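Local coordinates for protein iron aquisition yersiniabactin synthesis enzyme, YbtT (Escherichia coli, PDB 6BA9) that acts as a low-specificity type II thioesterase that maintains production of the metallophore yersiniabactin in its NRPS/PKS pathway, at residues Pro189-Cys194 and Gly218-Asp223; Arg132-Phe137 and Leu164-Phe169; Leu66-Ala71 and Cys100-Gln105; Thr14-Met19 and Asp40-Leu45. The protein carries 1 engineered substitution. All coordinates share one frame; numbering follows the deposited sequence.

Interaction 1: residues Pro189-Cys194 and Gly218-Asp223; sequences PALLLC and GPVVID
Leu193 and Cys194 pair in parallel with Val220 and Val221, and the backbone makes the tight part of this contact. Val220 N bonds to Leu192 O (2.9 Å), Cys194 N to Val220 O (3.1 Å), and Ile222 N to Cys194 O (2.8 Å). Leu193 and Val220 point the same way, side by side, with Leu193 CD2 3.9 Å from Val220 CB. Further along, the tip CD1 of Leu193 reaches Ile222 CD1 at 4.0 Å. Phe236, Gln239 and His243 of helix 233-243 close over this face. On the other face Cys194 SG sits in the crowded position between its own N and carbonyl carbon (chi1 71°), where it touches both Val221 CG2 (3.8 Å) and Pro219 CB (3.9 Å). Trp203 and Val206 of helix 203-207 also touch the Cys194 side chain, but Val221 is exposed to solvent and Pro219, entered through a cis peptide bond, is only partly covered. The strands splay by 38°. This is the strand pair at one edge of the mixed sheet in an alpha/beta-hydrolase fold, with 216-222 outermost, and it belongs to the beta-alpha-beta unit 190-195, 203-207, 216-222.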
loop_
_atom_site.group_PDB
_atom_site.type_symbol
_atom_site.label_atom_id
_atom_site.label_comp_id
_atom_site.label_asym_id
_atom_site.label_seq_id
_atom_site.Cartn_x
_atom_site.Cartn_y
_atom_site.Cartn_z
ATOM N N PRO A 189 13.409 2.053 9.786
ATOM C CA PRO A 189 12.914 3.431 9.904
ATOM C C PRO A 189 11.658 3.622 9.072
ATOM O O PRO A 189 11.583 3.179 7.919
ATOM C CB PRO A 189 14.071 4.265 9.357
ATOM C CG PRO A 189 15.268 3.427 9.620
ATOM C CD PRO A 189 14.813 2.017 9.356
ATOM N N ALA A 190 10.679 4.294 9.668
ATOM C CA ALA A 190 9.323 4.347 9.151
ATOM C C ALA A 190 8.814 5.778 9.105
ATOM O O ALA A 190 9.100 6.600 9.987
ATOM C CB ALA A 190 8.380 3.507 9.988
ATOM N N LEU A 191 8.014 6.048 8.070
ATOM C CA LEU A 191 7.323 7.309 7.891
ATOM C C LEU A 191 5.834 7.035 7.796
ATOM O O LEU A 191 5.411 6.143 7.046
ATOM C CB LEU A 191 7.787 7.973 6.602
ATOM C CG LEU A 191 7.039 9.214 6.131
ATOM C CD1 LEU A 191 7.178 10.369 7.150
ATOM C CD2 LEU A 191 7.544 9.643 4.760
ATOM N N LEU A 192 5.044 7.788 8.550
ATOM C CA LEU A 192 3.596 7.709 8.536
ATOM C C LEU A 192 3.054 8.919 7.794
ATOM O O LEU A 192 3.436 10.059 8.100
ATOM C CB LEU A 192 3.051 7.725 9.965
ATOM C CG LEU A 192 3.550 6.646 10.931
ATOM C CD1 LEU A 192 2.908 6.799 12.303
ATOM C CD2 LEU A 192 3.302 5.259 10.401
ATOM N N LEU A 193 2.187 8.669 6.813
ATOM C CA LEU A 193 1.525 9.708 6.044
ATOM C C LEU A 193 0.022 9.581 6.218
ATOM O O LEU A 193 -0.526 8.469 6.278
ATOM C CB LEU A 193 1.878 9.586 4.556
ATOM C CG LEU A 193 3.343 9.745 4.169
ATOM C CD1 LEU A 193 3.490 9.567 2.675
ATOM C CD2 LEU A 193 3.865 11.106 4.593
ATOM N N CYS A 194 -0.648 10.724 6.286
ATOM C CA CYS A 194 -2.105 10.766 6.265
ATOM C C CYS A 194 -2.547 11.973 5.450
ATOM O O CYS A 194 -1.749 12.865 5.131
ATOM C CB CYS A 194 -2.701 10.751 7.674
ATOM S SG CYS A 194 -2.436 12.289 8.602
ATOM N N GLY A 218 6.154 10.992 12.093
ATOM C CA GLY A 218 4.821 11.305 11.623
ATOM C C GLY A 218 3.737 11.023 12.642
ATOM O O GLY A 218 4.024 10.716 13.808
ATOM N N PRO A 219 2.457 11.111 12.237
ATOM C CA PRO A 219 2.017 11.347 10.852
ATOM C C PRO A 219 2.404 12.704 10.291
ATOM O O PRO A 219 2.379 13.730 10.993
ATOM C CB PRO A 219 0.485 11.225 10.937
ATOM C CG PRO A 219 0.225 10.407 12.199
ATOM C CD PRO A 219 1.330 10.801 13.129
ATOM N N VAL A 220 2.824 12.685 9.034
ATOM C CA VAL A 220 3.003 13.880 8.226
ATOM C C VAL A 220 1.766 14.003 7.351
ATOM O O VAL A 220 1.367 13.039 6.681
ATOM C CB VAL A 220 4.293 13.794 7.391
ATOM C CG1 VAL A 220 4.389 14.960 6.398
ATOM C CG2 VAL A 220 5.541 13.728 8.312
ATOM N N VAL A 221 1.127 15.170 7.394
ATOM C CA VAL A 221 -0.157 15.397 6.737
ATOM C C VAL A 221 0.092 15.915 5.327
ATOM O O VAL A 221 0.755 16.941 5.130
ATOM C CB VAL A 221 -1.013 16.392 7.538
ATOM C CG1 VAL A 221 -2.357 16.634 6.832
ATOM C CG2 VAL A 221 -1.258 15.901 8.934
ATOM N N ILE A 222 -0.453 15.216 4.347
ATOM C CA ILE A 222 -0.501 15.670 2.965
ATOM C C ILE A 222 -1.891 16.253 2.719
ATOM O O ILE A 222 -2.906 15.649 3.090
ATOM C CB ILE A 222 -0.176 14.506 2.013
ATOM C CG1 ILE A 222 1.293 14.085 2.236
ATOM C CG2 ILE A 222 -0.462 14.900 0.564
ATOM C CD1 ILE A 222 1.746 12.939 1.408
ATOM N N ASP A 223 -1.950 17.454 2.146
ATOM C CA ASP A 223 -3.242 18.069 1.869
ATOM C C ASP A 223 -3.915 17.336 0.708
ATOM O O ASP A 223 -3.390 17.317 -0.409
ATOM C CB ASP A 223 -3.056 19.557 1.558
ATOM C CG ASP A 223 -2.659 20.370 2.790
ATOM O OD1 ASP A 223 -2.859 19.893 3.937
ATOM O OD2 ASP A 223 -2.161 21.504 2.616
#

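Interaction 2: residues Arg132-Phe137 and Leu164-Phe169; sequences RDDADF and LLRADF
In the helical insertion between strands 112-116 and 190-195, where alpha/beta-hydrolases commonly carry their lid, Arg166 and Phe169 of helix 155-174 meet Phe137 and the N-terminal turn of helix 134-144. Arg166 reaches across with its chain extended from CG to NE. Its NH1 and NH2 both point at one atom, Arg132 O, and the NH2 bond is the shorter at 2.8 Å; the oxygen lies in the guanidinium plane. NH2 also forms a salt bridge to Asp134 OD1 (2.8 Å), using the lone pair anti to the other oxygen, while the bond from NE to that same OD1 is weak. One face of the guanidinium lies over Phe137 CD1 in an off-centre cation-pi contact, CZ being 4.6 Å from the ring centroid. Arg166 CG covers the same ring 4.1 Å from its centroid, a CH-pi contact. With CG anti to its backbone N (chi1 -172°), Phe137 projects toward the long helix, and its edge is turned to the face of Phe169 in an offset T-shaped pair with planes 84° apart. Leu162 and Leu129 also touch Phe137. Asp133, the N-cap, accepts from Asp136 N through OD1 (3.0 Å), capping the helix that starts just after it. The positive charge thus has a carboxylate and a carbonyl at its edge and an aromatic ring against a face, which probably fixes the guanidinium's rotation.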
loop_
_atom_site.group_PDB
_atom_site.type_symbol
_atom_site.label_atom_id
_atom_site.label_comp_id
_atom_site.label_asym_id
_atom_site.label_seq_id
_atom_site.Cartn_x
_atom_site.Cartn_y
_atom_site.Cartn_z
ATOM N N ARG A 132 -21.518 -6.569 3.441
ATOM C CA ARG A 132 -22.609 -5.943 2.721
ATOM C C ARG A 132 -22.953 -6.700 1.441
ATOM O O ARG A 132 -22.096 -7.337 0.811
ATOM C CB ARG A 132 -22.262 -4.495 2.357
ATOM C CG ARG A 132 -21.842 -3.677 3.537
ATOM C CD ARG A 132 -21.614 -2.223 3.137
ATOM N NE ARG A 132 -21.047 -1.473 4.249
ATOM C CZ ARG A 132 -21.741 -0.720 5.095
ATOM N NH1 ARG A 132 -23.059 -0.583 4.967
ATOM N NH2 ARG A 132 -21.104 -0.108 6.085
ATOM N N ASP A 133 -24.223 -6.623 1.054
ATOM C CA ASP A 133 -24.646 -7.177 -0.225
ATOM C C ASP A 133 -24.101 -6.328 -1.384
ATOM O O ASP A 133 -23.502 -5.260 -1.188
ATOM C CB ASP A 133 -26.171 -7.393 -0.252
ATOM C CG ASP A 133 -26.984 -6.102 -0.399
ATOM O OD1 ASP A 133 -26.423 -5.004 -0.574
ATOM O OD2 ASP A 133 -28.238 -6.203 -0.381
ATOM N N ASP A 134 -24.271 -6.830 -2.606
ATOM C CA ASP A 134 -23.590 -6.233 -3.753
ATOM C C ASP A 134 -23.941 -4.755 -3.898
ATOM O O ASP A 134 -23.063 -3.917 -4.112
ATOM C CB ASP A 134 -23.926 -6.991 -5.041
ATOM C CG ASP A 134 -23.229 -8.353 -5.152
ATOM O OD1 ASP A 134 -22.339 -8.681 -4.351
ATOM O OD2 ASP A 134 -23.597 -9.055 -6.108
ATOM N N ALA A 135 -25.225 -4.414 -3.793
ATOM C CA ALA A 135 -25.608 -3.026 -4.011
ATOM C C ALA A 135 -25.001 -2.122 -2.952
ATOM O O ALA A 135 -24.514 -1.026 -3.273
ATOM C CB ALA A 135 -27.136 -2.895 -4.009
ATOM N N ASP A 136 -25.045 -2.551 -1.691
ATOM C CA ASP A 136 -24.511 -1.739 -0.602
ATOM C C ASP A 136 -22.991 -1.669 -0.678
ATOM O O ASP A 136 -22.399 -0.617 -0.394
ATOM C CB ASP A 136 -24.954 -2.280 0.758
ATOM C CG ASP A 136 -26.418 -2.050 1.029
ATOM O OD1 ASP A 136 -27.046 -1.313 0.251
ATOM O OD2 ASP A 136 -26.927 -2.608 2.021
ATOM N N PHE A 137 -22.352 -2.789 -1.040
ATOM C CA PHE A 137 -20.901 -2.814 -1.254
ATOM C C PHE A 137 -20.492 -1.778 -2.299
ATOM O O PHE A 137 -19.583 -0.963 -2.067
ATOM C CB PHE A 137 -20.500 -4.230 -1.694
ATOM C CG PHE A 137 -18.995 -4.464 -1.781
ATOM C CD1 PHE A 137 -18.309 -5.102 -0.764
ATOM C CD2 PHE A 137 -18.291 -4.083 -2.910
ATOM C CE1 PHE A 137 -16.926 -5.323 -0.856
ATOM C CE2 PHE A 137 -16.928 -4.306 -3.006
ATOM C CZ PHE A 137 -16.251 -4.934 -1.980
ATOM N N LEU A 164 -13.054 -9.651 -7.411
ATOM C CA LEU A 164 -11.742 -9.066 -7.155
ATOM C C LEU A 164 -11.792 -8.109 -5.978
ATOM O O LEU A 164 -10.978 -8.185 -5.039
ATOM C CB LEU A 164 -11.333 -8.297 -8.410
ATOM C CG LEU A 164 -9.964 -8.408 -9.046
ATOM C CD1 LEU A 164 -9.413 -9.825 -9.024
ATOM C CD2 LEU A 164 -10.081 -7.921 -10.496
ATOM N N LEU A 165 -12.741 -7.171 -6.016
ATOM C CA LEU A 165 -12.855 -6.185 -4.955
ATOM C C LEU A 165 -13.229 -6.828 -3.626
ATOM O O LEU A 165 -12.733 -6.408 -2.575
ATOM C CB LEU A 165 -13.917 -5.162 -5.345
ATOM C CG LEU A 165 -13.561 -4.259 -6.517
ATOM C CD1 LEU A 165 -14.808 -3.638 -7.150
ATOM C CD2 LEU A 165 -12.616 -3.212 -6.037
ATOM N N ARG A 166 -14.140 -7.810 -3.646
ATOM C CA ARG A 166 -14.510 -8.474 -2.398
ATOM C C ARG A 166 -13.347 -9.263 -1.814
ATOM O O ARG A 166 -13.176 -9.297 -0.589
ATOM C CB ARG A 166 -15.717 -9.382 -2.610
ATOM C CG ARG A 166 -17.023 -8.624 -2.737
ATOM C CD ARG A 166 -18.171 -9.625 -2.702
ATOM N NE ARG A 166 -19.481 -8.982 -2.739
ATOM C CZ ARG A 166 -20.123 -8.506 -1.676
ATOM N NH1 ARG A 166 -19.609 -8.552 -0.472
ATOM N NH2 ARG A 166 -21.315 -7.964 -1.831
ATOM N N ALA A 167 -12.511 -9.874 -2.660
ATOM C CA ALA A 167 -11.320 -10.549 -2.147
ATOM C C ALA A 167 -10.385 -9.553 -1.465
ATOM O O ALA A 167 -9.923 -9.778 -0.342
ATOM C CB ALA A 167 -10.602 -11.282 -3.279
ATOM N N ASP A 168 -10.121 -8.430 -2.131
ATOM C CA ASP A 168 -9.223 -7.425 -1.573
ATOM C C ASP A 168 -9.786 -6.876 -0.258
ATOM O O ASP A 168 -9.069 -6.752 0.743
ATOM C CB ASP A 168 -9.032 -6.242 -2.535
ATOM C CG ASP A 168 -8.230 -6.566 -3.792
ATOM O OD1 ASP A 168 -7.760 -7.698 -4.004
ATOM O OD2 ASP A 168 -8.104 -5.619 -4.612
ATOM N N PHE A 169 -11.073 -6.495 -0.259
ATOM C CA PHE A 169 -11.665 -5.909 0.938
ATOM C C PHE A 169 -11.787 -6.927 2.072
ATOM O O PHE A 169 -11.616 -6.569 3.249
ATOM C CB PHE A 169 -12.978 -5.204 0.600
ATOM C CG PHE A 169 -12.782 -3.795 0.115
ATOM C CD1 PHE A 169 -12.725 -2.763 1.024
ATOM C CD2 PHE A 169 -12.655 -3.509 -1.226
ATOM C CE1 PHE A 169 -12.530 -1.465 0.585
ATOM C CE2 PHE A 169 -12.458 -2.193 -1.644
ATOM C CZ PHE A 169 -12.410 -1.209 -0.740
#

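Interaction 3: residues Leu66-Ala71 and Cys100-Gln105; sequences LAALLA and CRLLEQ
Leu102 sets its CD1 methyl into the backbone of the facing helix, 3.7 Å from Ala68 CA and 3.7 Å from Ala67 O. Ala71 CB adds the third wall, 3.8 Å from that same CD1, and also rests against Leu102 CB. The next residue, Leu103, brings CD2 over Ala71, 3.7 Å from Ala71 O and 4.1 Å from its CB. Behind this first shell the two helices cross at -47° with their axes 9.2 Å apart, and Ala71 and Leu103 have the closest CA atoms. Leu103 also packs on Leu84 and Leu86 of strand 84-89, so it fills the seam between both helices and the sheet; Ala67 leans on Glu98 and Thr99, one turn earlier in helix 91-105. That helix follows the nucleophile elbow of the alpha/beta-hydrolase fold, where the engineered substitution sits. Chemically the join is apolar: methyl groups against alanines and main chain, with dispersion and burial in place of directional bonds. The Ala67 carbonyl that the Leu102 methyl touches accepts from Ala71 N (2.8 Å) in its own helix, so this polar atom is satisfied there.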
loop_
_atom_site.group_PDB
_atom_site.type_symbol
_atom_site.label_atom_id
_atom_site.label_comp_id
_atom_site.label_asym_id
_atom_site.label_seq_id
_atom_site.Cartn_x
_atom_site.Cartn_y
_atom_site.Cartn_z
ATOM N N LEU A 66 -0.180 -12.349 0.846
ATOM C CA LEU A 66 0.369 -11.407 -0.124
ATOM C C LEU A 66 1.782 -10.976 0.260
ATOM O O LEU A 66 2.675 -10.893 -0.598
ATOM C CB LEU A 66 -0.547 -10.187 -0.226
ATOM C CG LEU A 66 -1.880 -10.423 -0.940
ATOM C CD1 LEU A 66 -2.848 -9.273 -0.646
ATOM C CD2 LEU A 66 -1.674 -10.559 -2.438
ATOM N N ALA A 67 1.993 -10.690 1.548
ATOM C CA ALA A 67 3.299 -10.252 2.037
ATOM C C ALA A 67 4.351 -11.338 1.886
ATOM O O ALA A 67 5.514 -11.043 1.592
ATOM C CB ALA A 67 3.172 -9.870 3.508
ATOM N N ALA A 68 3.970 -12.594 2.106
ATOM C CA ALA A 68 4.926 -13.680 1.926
ATOM C C ALA A 68 5.363 -13.787 0.473
ATOM O O ALA A 68 6.551 -13.962 0.183
ATOM C CB ALA A 68 4.309 -14.999 2.386
ATOM N N LEU A 69 4.427 -13.691 -0.460
ATOM C CA LEU A 69 4.785 -13.718 -1.873
ATOM C C LEU A 69 5.714 -12.561 -2.216
ATOM O O LEU A 69 6.724 -12.732 -2.905
ATOM C CB LEU A 69 3.526 -13.670 -2.738
ATOM C CG LEU A 69 2.624 -14.895 -2.744
ATOM C CD1 LEU A 69 1.368 -14.557 -3.526
ATOM C CD2 LEU A 69 3.321 -16.113 -3.376
ATOM N N LEU A 70 5.391 -11.369 -1.742
ATOM C CA LEU A 70 6.191 -10.199 -2.068
ATOM C C LEU A 70 7.569 -10.273 -1.430
ATOM O O LEU A 70 8.566 -9.970 -2.083
ATOM C CB LEU A 70 5.446 -8.921 -1.680
ATOM C CG LEU A 70 6.193 -7.622 -1.997
ATOM C CD1 LEU A 70 6.481 -7.462 -3.501
ATOM C CD2 LEU A 70 5.393 -6.414 -1.479
ATOM N N ALA A 71 7.650 -10.672 -0.161
ATOM C CA ALA A 71 8.957 -10.733 0.488
ATOM C C ALA A 71 9.861 -11.742 -0.205
ATOM O O ALA A 71 11.057 -11.487 -0.407
ATOM C CB ALA A 71 8.781 -11.098 1.959
ATOM N N CYS A 100 7.792 -5.953 5.187
ATOM C CA CYS A 100 8.948 -5.415 5.882
ATOM C C CYS A 100 9.289 -6.269 7.086
ATOM O O CYS A 100 10.474 -6.510 7.361
ATOM C CB CYS A 100 8.662 -3.968 6.294
ATOM S SG CYS A 100 10.139 -3.034 6.800
ATOM N N ARG A 101 8.274 -6.764 7.789
ATOM C CA ARG A 101 8.485 -7.659 8.929
ATOM C C ARG A 101 9.285 -8.883 8.503
ATOM O O ARG A 101 10.284 -9.241 9.141
ATOM C CB ARG A 101 7.135 -8.052 9.517
ATOM C CG ARG A 101 7.143 -8.995 10.709
ATOM C CD ARG A 101 5.831 -8.865 11.548
ATOM N NE ARG A 101 5.528 -10.127 12.213
ATOM C CZ ARG A 101 4.365 -10.778 12.162
ATOM N NH1 ARG A 101 3.328 -10.291 11.492
ATOM N NH2 ARG A 101 4.235 -11.933 12.812
ATOM N N LEU A 102 8.883 -9.519 7.401
ATOM C CA LEU A 102 9.590 -10.713 6.942
ATOM C C LEU A 102 11.020 -10.388 6.523
ATOM O O LEU A 102 11.952 -11.126 6.859
ATOM C CB LEU A 102 8.830 -11.354 5.777
ATOM C CG LEU A 102 7.447 -11.916 6.124
ATOM C CD1 LEU A 102 6.702 -12.344 4.897
ATOM C CD2 LEU A 102 7.541 -13.102 7.110
ATOM N N LEU A 103 11.230 -9.299 5.787
ATOM C CA LEU A 103 12.565 -8.965 5.304
ATOM C C LEU A 103 13.496 -8.599 6.449
ATOM O O LEU A 103 14.675 -8.994 6.459
ATOM C CB LEU A 103 12.503 -7.833 4.291
ATOM C CG LEU A 103 11.802 -8.217 3.000
ATOM C CD1 LEU A 103 11.764 -6.995 2.117
ATOM C CD2 LEU A 103 12.485 -9.370 2.286
ATOM N N GLU A 104 12.986 -7.842 7.420
ATOM C CA GLU A 104 13.785 -7.482 8.592
ATOM C C GLU A 104 14.184 -8.727 9.371
ATOM O O GLU A 104 15.355 -8.871 9.762
ATOM C CB GLU A 104 12.983 -6.504 9.469
ATOM C CG GLU A 104 13.734 -5.917 10.626
ATOM C CD GLU A 104 12.893 -4.866 11.337
ATOM O OE1 GLU A 104 12.300 -4.005 10.646
ATOM O OE2 GLU A 104 12.807 -4.952 12.565
ATOM N N GLN A 105 13.235 -9.653 9.584
ATOM C CA GLN A 105 13.508 -10.891 10.310
ATOM C C GLN A 105 14.557 -11.729 9.599
ATOM O O GLN A 105 15.346 -12.438 10.243
ATOM C CB GLN A 105 12.242 -11.732 10.421
ATOM C CG GLN A 105 11.151 -11.202 11.323
ATOM C CD GLN A 105 9.852 -11.971 11.125
ATOM O OE1 GLN A 105 9.770 -12.872 10.279
ATOM N NE2 GLN A 105 8.834 -11.622 11.894
#

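Interaction 4: residues Thr14-Met19 and Asp40-Leu45; sequences TAHLVM and DCALSL
Ala15 to Met19 run parallel to Cys41 to Leu45 in exact one-to-one register, joined by four backbone hydrogen bonds: Ala42 N to Ala15 O, Leu17 N to Ala42 O, Ser44 N to Leu17 O and Met19 N to Ser44 O. The pair belongs to the beta-alpha-beta unit 16-20, 31-34, 42-46 of the alpha/beta-hydrolase sheet, with strand 42-46 lying between 16-20 and the antiparallel strand 3-7. One face is apolar. Leu17 and Leu43 lie side by side and point the same way, Leu43 CD1 being 3.9 Å from Leu17 CG; Phe237 of helix 233-243 covers both. Beside them Cys41 SG touches Leu17 CB at 4.0 Å, and Leu45 CD1 tucks under Met19, 3.6 Å from Met19 O and 4.1 Å from Met19 CG. The opposite face carries His16, Val18, Ala42 and Ser44. Val18 CG2 sits above one face of the imidazole, off toward its rim, and Ala42 CB comes within 3.9 Å of His16 CD2. His16 CG is anti to its backbone N (chi1 -171°), and the ring extends over the neighbouring strand until its edge meets the serine: NE2 and Ser44 OG are hydrogen-bonded at 2.7 Å, nearly straight at 161°.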
loop_
_atom_site.group_PDB
_atom_site.type_symbol
_atom_site.label_atom_id
_atom_site.label_comp_id
_atom_site.label_asym_id
_atom_site.label_seq_id
_atom_site.Cartn_x
_atom_site.Cartn_y
_atom_site.Cartn_z
ATOM N N THR A 14 20.649 4.760 -6.636
ATOM C CA THR A 14 20.629 3.306 -6.498
ATOM C C THR A 14 19.424 2.791 -5.720
ATOM O O THR A 14 19.239 1.572 -5.635
ATOM C CB THR A 14 21.926 2.803 -5.841
ATOM O OG1 THR A 14 22.031 3.306 -4.505
ATOM C CG2 THR A 14 23.133 3.258 -6.649
ATOM N N ALA A 15 18.591 3.677 -5.187
ATOM C CA ALA A 15 17.468 3.243 -4.376
ATOM C C ALA A 15 16.354 2.672 -5.249
ATOM O O ALA A 15 16.231 2.977 -6.433
ATOM C CB ALA A 15 16.925 4.406 -3.559
ATOM N N HIS A 16 15.545 1.803 -4.636
ATOM C CA HIS A 16 14.402 1.179 -5.293
ATOM C C HIS A 16 13.216 1.266 -4.346
ATOM O O HIS A 16 13.261 0.726 -3.235
ATOM C CB HIS A 16 14.701 -0.275 -5.652
ATOM C CG HIS A 16 13.671 -0.920 -6.522
ATOM N ND1 HIS A 16 13.807 -2.217 -6.970
ATOM C CD2 HIS A 16 12.482 -0.480 -7.005
ATOM C CE1 HIS A 16 12.761 -2.538 -7.713
ATOM N NE2 HIS A 16 11.956 -1.490 -7.775
ATOM N N LEU A 17 12.193 2.006 -4.760
ATOM C CA LEU A 17 10.952 2.173 -4.010
ATOM C C LEU A 17 9.897 1.243 -4.605
ATOM O O LEU A 17 9.652 1.265 -5.814
ATOM C CB LEU A 17 10.502 3.636 -4.082
ATOM C CG LEU A 17 9.160 4.038 -3.491
ATOM C CD1 LEU A 17 9.101 3.799 -2.006
ATOM C CD2 LEU A 17 8.891 5.511 -3.791
ATOM N N VAL A 18 9.304 0.399 -3.757
ATOM C CA VAL A 18 8.289 -0.580 -4.137
ATOM C C VAL A 18 6.977 -0.190 -3.469
ATOM O O VAL A 18 6.902 -0.106 -2.232
ATOM C CB VAL A 18 8.725 -1.991 -3.724
ATOM C CG1 VAL A 18 7.621 -3.025 -4.002
ATOM C CG2 VAL A 18 9.993 -2.390 -4.457
ATOM N N MET A 19 5.955 0.068 -4.281
ATOM C CA MET A 19 4.678 0.571 -3.805
ATOM C C MET A 19 3.609 -0.508 -3.842
ATOM O O MET A 19 3.332 -1.071 -4.908
ATOM C CB MET A 19 4.214 1.744 -4.670
ATOM C CG MET A 19 2.851 2.288 -4.299
ATOM S SD MET A 19 2.877 3.147 -2.728
ATOM C CE MET A 19 1.167 3.621 -2.614
ATOM N N ASP A 40 14.464 10.311 -8.069
ATOM C CA ASP A 40 15.469 9.619 -8.877
ATOM C C ASP A 40 15.554 8.105 -8.637
ATOM O O ASP A 40 16.254 7.410 -9.391
ATOM C CB ASP A 40 16.834 10.258 -8.634
ATOM C CG ASP A 40 16.933 11.671 -9.210
ATOM O OD1 ASP A 40 16.036 12.107 -9.959
ATOM O OD2 ASP A 40 17.928 12.337 -8.883
ATOM N N CYS A 41 14.876 7.579 -7.620
ATOM C CA CYS A 41 14.899 6.150 -7.365
ATOM C C CYS A 41 14.160 5.412 -8.469
ATOM O O CYS A 41 13.273 5.962 -9.122
ATOM C CB CYS A 41 14.186 5.860 -6.038
ATOM S SG CYS A 41 12.509 6.540 -5.896
ATOM N N ALA A 42 14.518 4.143 -8.657
ATOM C CA ALA A 42 13.637 3.226 -9.357
ATOM C C ALA A 42 12.346 3.109 -8.563
ATOM O O ALA A 42 12.338 3.250 -7.336
ATOM C CB ALA A 42 14.294 1.855 -9.503
ATOM N N LEU A 43 11.241 2.918 -9.281
ATOM C CA LEU A 43 9.917 2.783 -8.691
ATOM C C LEU A 43 9.208 1.607 -9.342
ATOM O O LEU A 43 9.100 1.542 -10.573
ATOM C CB LEU A 43 9.069 4.026 -8.919
ATOM C CG LEU A 43 7.604 3.971 -8.471
ATOM C CD1 LEU A 43 7.461 3.787 -6.957
ATOM C CD2 LEU A 43 6.875 5.245 -8.886
ATOM N N SER A 44 8.726 0.686 -8.517
ATOM C CA SER A 44 7.929 -0.436 -8.990
ATOM C C SER A 44 6.613 -0.478 -8.238
ATOM O O SER A 44 6.527 -0.041 -7.083
ATOM C CB SER A 44 8.668 -1.746 -8.816
ATOM O OG SER A 44 9.906 -1.752 -9.533
ATOM N N LEU A 45 5.591 -1.017 -8.905
ATOM C CA LEU A 45 4.254 -1.182 -8.355
ATOM C C LEU A 45 3.969 -2.672 -8.202
ATOM O O LEU A 45 4.253 -3.469 -9.111
ATOM C CB LEU A 45 3.209 -0.563 -9.302
ATOM C CG LEU A 45 1.753 -0.622 -8.841
ATOM C CD1 LEU A 45 1.501 0.273 -7.649
ATOM C CD2 LEU A 45 0.829 -0.247 -10.013
#

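In the fold
Along the chain the contacts come in the order interaction 4, 3, 2, 1, each closed before the next opens. Interactions 4 and 1 pair strands of the same seven-stranded mixed sheet, toward its two ends, with centres 19 Å apart. Interaction 3 joins helices 63-77 and 91-105, its nearest atoms about 5 Å from interaction 4 and about 6 Å from interaction 1. Interaction 2 lies in the helical insertion, its centre 27 to 31 Å from the other three, although its nearest atoms come within about 6 Å of interaction 3. Interactions 1, 3 and 4 thus sample the hydrolase sheet and the helices packed on it, while interaction 2 joins two helices of the probable lid region to each other.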